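Local atomic coordinates of PEPTIDE N-myristoyltransferase (Saccharomyces cerevisiae, PDB entry 1IIC), a protein that catalyses the transfer of myristate from myristoyl-CoA to the N-terminal glycine of substrate proteins. Residues 402-405 with 409-412; 329-334 with 368-373. All blocks are in the same frame, centred on the assembly; numbering follows the deposited sequence.

Contact 1: 402-405 with 409-412; sequences GLNP and NDIK
Gly402 and Asp410 join the two arms of a loop that follows strand 394-395, and a single beta bridge pairs Leu403 with Asn409. The tight part is at Gly402 and Asp410, both buried. Asp410 N donates to Gly402 O at 2.9 Å, and the bond is nearly straight, 173° at the hydrogen. The donor sits above the carbonyl plane of Gly402. The same oxygen takes a CA-H...O contact from Asn409 CA at 3.6 Å. The backbone angles of Gly402 would press a CB against the preceding carbonyl oxygen, so a residue without a side chain sits most easily here. Asp410 points its CB toward the other arm, and Asp410 CB lies 3.9 Å from Leu403 C.

The looser, partly exposed side belongs to Asn404. Its side chain crosses that of Asp410 at about a right angle. Asn404 ND2 lies 3.4 Å from Asp410 CB and 3.3 Å from Asp410 OD2, but the angle is too poor for a hydrogen bond. Asn404 OD1 has a weak hydrogen bond to Ser408 OG. An alanine at Asn404 would lose the amide, and the side chain of Asp410 would probably be less covered on that side.

A chi1 of -176° sets Asp410 CG beside its own carbonyl carbon and turns the carboxylate onward, to the residues that follow. There Asp410 OD1 accepts from Arg413 N and closes an Asx turn with Lys412 N at 3.0 Å.

Contact 2: 329-334 with 368-373; sequences KDRFDP and SQDNTL
Arg331 reaches from a type I beta turn, Asp330 to Asp333, to Asp370 in a type II' turn, Ser368 to Asn371. The first turn leads into helix 334-357, where Asp333 is the N-cap residue. The second follows strand 362-366. The nearest CA atoms, those of Arg331 and Asp370, are 10.4 Å apart, and the long side chain spans the gap.

Arg331 CB points toward the 368-373 turn. Arg331 CG is anti to the backbone N (chi1 169°) and lies over the centre of the Phe332 ring, 4.2 Å above its plane. The chain stays extended through CD to NE, and Arg331 NE comes within 3.5 Å of Asp370 OD2. At CZ the guanidinium opens out, and Phe332 CZ lies 3.6 Å above one face, nearer its edge than its centre. Arg331 NH2 makes the salt bridge to Asp370 OD2 at 2.8 Å, with 152° at the hydrogen. It also donates to Ser415 O.

The two charged groups do not meet flat. Their planes are 77° apart, and NH2 comes to OD2 from above the carboxylate plane. Arg414 NE forms a second salt bridge to the same OD2, while Asp370 OD1 has a weak hydrogen bond with Tyr246 OH.

Two arginines thus converge on one carboxylate oxygen of the buried Asp370. Their positive charge would be expected to stabilise Asp370 as an anion and favour its ionised form.

Contact 2 comes first along the chain, and both of its segments precede contact 1. Its two segments bracket helix 334-357 and strand 362-366 of the mixed sheet. Contact 1 follows in the loop after strand 394-395. The centres are about 12 Å apart, on the same side of the chain's centre and within the C-terminal domain of the N-myristoyltransferase family. Segment 368-373 joins the two: Thr372 OG1 probably hydrogen-bonds to Asp410 O at 3.0 Å, and Thr372 CG2 packs on Gly402 O. Lys412 O also packs against Phe332 CD2. The 402-412 loop, close to the C-terminal end of the chain, is therefore held against the turns at both ends of the helix-strand unit.

Contact 1: 402-405 with 409-412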
loop_
_atom_site.group_PDB
_atom_site.type_symbol
_atom_site.label_atom_id
_atom_site.label_comp_id
_atom_site.label_asym_id
_atom_site.label_seq_id
_atom_site.Cartn_x
_atom_site.Cartn_y
_atom_site.Cartn_z
ATOM N N GLY A 402 13.536 -2.513 -7.539
ATOM C CA GLY A 402 14.417 -1.528 -6.933
ATOM C C GLY A 402 15.436 -2.115 -5.968
ATOM O O GLY A 402 15.981 -1.412 -5.114
ATOM N N LEU A 403 15.705 -3.406 -6.108
ATOM C CA LEU A 403 16.662 -4.083 -5.242
ATOM C C LEU A 403 17.777 -4.748 -6.030
ATOM O O LEU A 403 17.572 -5.209 -7.157
ATOM C CB LEU A 403 15.961 -5.172 -4.408
ATOM C CG LEU A 403 14.866 -4.820 -3.395
ATOM C CD1 LEU A 403 14.368 -6.101 -2.725
ATOM C CD2 LEU A 403 15.411 -3.871 -2.346
ATOM N N ASN A 404 18.957 -4.786 -5.424
ATOM C CA ASN A 404 20.108 -5.449 -6.003
ATOM C C ASN A 404 19.986 -6.873 -5.468
ATOM O O ASN A 404 19.213 -7.125 -4.551
ATOM C CB ASN A 404 21.406 -4.826 -5.491
ATOM C CG ASN A 404 21.699 -3.481 -6.123
ATOM O OD1 ASN A 404 22.151 -2.553 -5.449
ATOM N ND2 ASN A 404 21.460 -3.371 -7.426
ATOM N N PRO A 405 20.744 -7.819 -6.031
ATOM C CA PRO A 405 20.663 -9.198 -5.549
ATOM C C PRO A 405 20.949 -9.348 -4.054
ATOM O O PRO A 405 20.422 -10.252 -3.398
ATOM C CB PRO A 405 21.689 -9.921 -6.418
ATOM C CG PRO A 405 21.574 -9.179 -7.743
ATOM C CD PRO A 405 21.504 -7.735 -7.295
ATOM N N ASN A 409 19.556 -1.157 -2.166
ATOM C CA ASN A 409 18.768 -0.391 -3.144
ATOM C C ASN A 409 19.439 -0.266 -4.513
ATOM O O ASN A 409 20.608 0.131 -4.606
ATOM C CB ASN A 409 18.469 1.017 -2.617
ATOM C CG ASN A 409 17.608 1.017 -1.357
ATOM O OD1 ASN A 409 16.763 0.145 -1.160
ATOM N ND2 ASN A 409 17.805 2.023 -0.510
ATOM N N ASP A 410 18.715 -0.601 -5.578
ATOM C CA ASP A 410 19.299 -0.467 -6.911
ATOM C C ASP A 410 19.020 0.957 -7.368
ATOM O O ASP A 410 17.958 1.259 -7.919
ATOM C CB ASP A 410 18.685 -1.458 -7.904
ATOM C CG ASP A 410 19.357 -1.398 -9.279
ATOM O OD1 ASP A 410 19.715 -0.287 -9.726
ATOM O OD2 ASP A 410 19.520 -2.458 -9.918
ATOM N N ILE A 411 19.979 1.839 -7.136
ATOM C CA ILE A 411 19.811 3.232 -7.511
ATOM C C ILE A 411 19.899 3.565 -9.000
ATOM O O ILE A 411 19.535 4.670 -9.407
ATOM C CB ILE A 411 20.804 4.138 -6.735
ATOM C CG1 ILE A 411 22.242 3.648 -6.905
ATOM C CG2 ILE A 411 20.466 4.115 -5.252
ATOM C CD1 ILE A 411 22.792 3.749 -8.311
ATOM N N LYS A 412 20.363 2.631 -9.829
ATOM C CA LYS A 412 20.468 2.954 -11.246
ATOM C C LYS A 412 19.281 2.529 -12.106
ATOM O O LYS A 412 18.982 3.184 -13.099
ATOM C CB LYS A 412 21.774 2.407 -11.829
ATOM C CG LYS A 412 21.798 0.933 -12.138
ATOM C CD LYS A 412 23.196 0.475 -12.537
ATOM C CE LYS A 412 24.165 0.550 -11.364
ATOM N NZ LYS A 412 25.464 -0.129 -11.696
#

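Contact 2: 329-334 with 368-373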
loop_
_atom_site.group_PDB
_atom_site.type_symbol
_atom_site.label_atom_id
_atom_site.label_comp_id
_atom_site.label_asym_id
_atom_site.label_seq_id
_atom_site.Cartn_x
_atom_site.Cartn_y
_atom_site.Cartn_z
ATOM N N LYS A 329 14.052 12.684 -23.012
ATOM C CA LYS A 329 13.226 11.644 -23.608
ATOM C C LYS A 329 13.362 10.326 -22.864
ATOM O O LYS A 329 12.362 9.671 -22.564
ATOM C CB LYS A 329 13.604 11.444 -25.077
ATOM N N ASP A 330 14.600 9.953 -22.553
ATOM C CA ASP A 330 14.890 8.695 -21.875
ATOM C C ASP A 330 15.044 8.815 -20.361
ATOM O O ASP A 330 15.976 9.445 -19.860
ATOM C CB ASP A 330 16.157 8.074 -22.474
ATOM N N ARG A 331 14.116 8.193 -19.642
ATOM C CA ARG A 331 14.110 8.191 -18.185
ATOM C C ARG A 331 15.471 7.833 -17.572
ATOM O O ARG A 331 15.871 8.399 -16.554
ATOM C CB ARG A 331 13.058 7.192 -17.691
ATOM C CG ARG A 331 13.115 6.877 -16.200
ATOM C CD ARG A 331 12.174 5.731 -15.857
ATOM N NE ARG A 331 12.218 5.371 -14.441
ATOM C CZ ARG A 331 11.607 4.307 -13.921
ATOM N NH1 ARG A 331 10.904 3.492 -14.703
ATOM N NH2 ARG A 331 11.694 4.060 -12.619
ATOM N N PHE A 332 16.181 6.901 -18.193
ATOM C CA PHE A 332 17.473 6.469 -17.666
ATOM C C PHE A 332 18.685 7.239 -18.162
ATOM O O PHE A 332 19.833 6.888 -17.877
ATOM C CB PHE A 332 17.636 4.966 -17.887
ATOM C CG PHE A 332 16.611 4.160 -17.158
ATOM C CD1 PHE A 332 15.517 3.628 -17.829
ATOM C CD2 PHE A 332 16.697 4.000 -15.772
ATOM C CE1 PHE A 332 14.514 2.948 -17.133
ATOM C CE2 PHE A 332 15.705 3.326 -15.064
ATOM C CZ PHE A 332 14.608 2.798 -15.747
ATOM N N ASP A 333 18.414 8.297 -18.909
ATOM C CA ASP A 333 19.454 9.178 -19.399
ATOM C C ASP A 333 20.060 9.704 -18.089
ATOM O O ASP A 333 19.334 10.171 -17.211
ATOM C CB ASP A 333 18.793 10.306 -20.190
ATOM C CG ASP A 333 19.779 11.335 -20.691
ATOM O OD1 ASP A 333 20.927 11.362 -20.202
ATOM O OD2 ASP A 333 19.388 12.126 -21.574
ATOM N N PRO A 334 21.387 9.602 -17.922
ATOM C CA PRO A 334 22.004 10.089 -16.684
ATOM C C PRO A 334 21.675 11.535 -16.312
ATOM O O PRO A 334 21.761 11.908 -15.144
ATOM C CB PRO A 334 23.503 9.844 -16.914
ATOM C CG PRO A 334 23.630 9.690 -18.402
ATOM C CD PRO A 334 22.388 8.947 -18.777
ATOM N N SER A 368 9.899 0.863 -4.307
ATOM C CA SER A 368 9.158 0.893 -5.562
ATOM C C SER A 368 9.310 2.267 -6.215
ATOM O O SER A 368 10.020 3.124 -5.689
ATOM C CB SER A 368 7.687 0.614 -5.292
ATOM O OG SER A 368 7.206 1.462 -4.258
ATOM N N GLN A 369 8.649 2.471 -7.355
ATOM C CA GLN A 369 8.691 3.748 -8.066
ATOM C C GLN A 369 10.135 4.219 -8.263
ATOM O O GLN A 369 11.021 3.401 -8.524
ATOM C CB GLN A 369 7.890 4.792 -7.273
ATOM C CG GLN A 369 6.402 4.452 -7.116
ATOM C CD GLN A 369 5.866 4.802 -5.740
ATOM O OE1 GLN A 369 6.292 4.238 -4.729
ATOM N NE2 GLN A 369 4.935 5.743 -5.690
ATOM N N ASP A 370 10.374 5.526 -8.143
ATOM C CA ASP A 370 11.733 6.066 -8.286
ATOM C C ASP A 370 12.356 6.315 -6.911
ATOM O O ASP A 370 13.332 7.050 -6.780
ATOM C CB ASP A 370 11.708 7.375 -9.092
ATOM C CG ASP A 370 11.681 7.137 -10.596
ATOM O OD1 ASP A 370 10.912 7.822 -11.309
ATOM O OD2 ASP A 370 12.438 6.260 -11.071
ATOM N N ASN A 371 11.796 5.669 -5.892
ATOM C CA ASN A 371 12.246 5.836 -4.511
ATOM C C ASN A 371 13.743 5.664 -4.199
ATOM O O ASN A 371 14.286 6.396 -3.361
ATOM C CB ASN A 371 11.411 4.922 -3.588
ATOM C CG ASN A 371 9.943 5.333 -3.526
ATOM O OD1 ASN A 371 9.184 4.850 -2.683
ATOM N ND2 ASN A 371 9.537 6.218 -4.423
ATOM N N THR A 372 14.417 4.716 -4.849
ATOM C CA THR A 372 15.843 4.503 -4.571
ATOM C C THR A 372 16.735 5.708 -4.881
ATOM O O THR A 372 17.904 5.736 -4.479
ATOM C CB THR A 372 16.410 3.269 -5.320
ATOM O OG1 THR A 372 16.290 3.465 -6.736
ATOM C CG2 THR A 372 15.666 1.998 -4.896
ATOM N N LEU A 373 16.205 6.694 -5.601
ATOM C CA LEU A 373 16.998 7.882 -5.901
ATOM C C LEU A 373 17.157 8.729 -4.645
ATOM O O LEU A 373 18.136 9.468 -4.519
ATOM C CB LEU A 373 16.351 8.736 -7.006
ATOM C CG LEU A 373 16.340 8.106 -8.410
ATOM C CD1 LEU A 373 15.606 8.994 -9.398
ATOM C CD2 LEU A 373 17.753 7.863 -8.854
#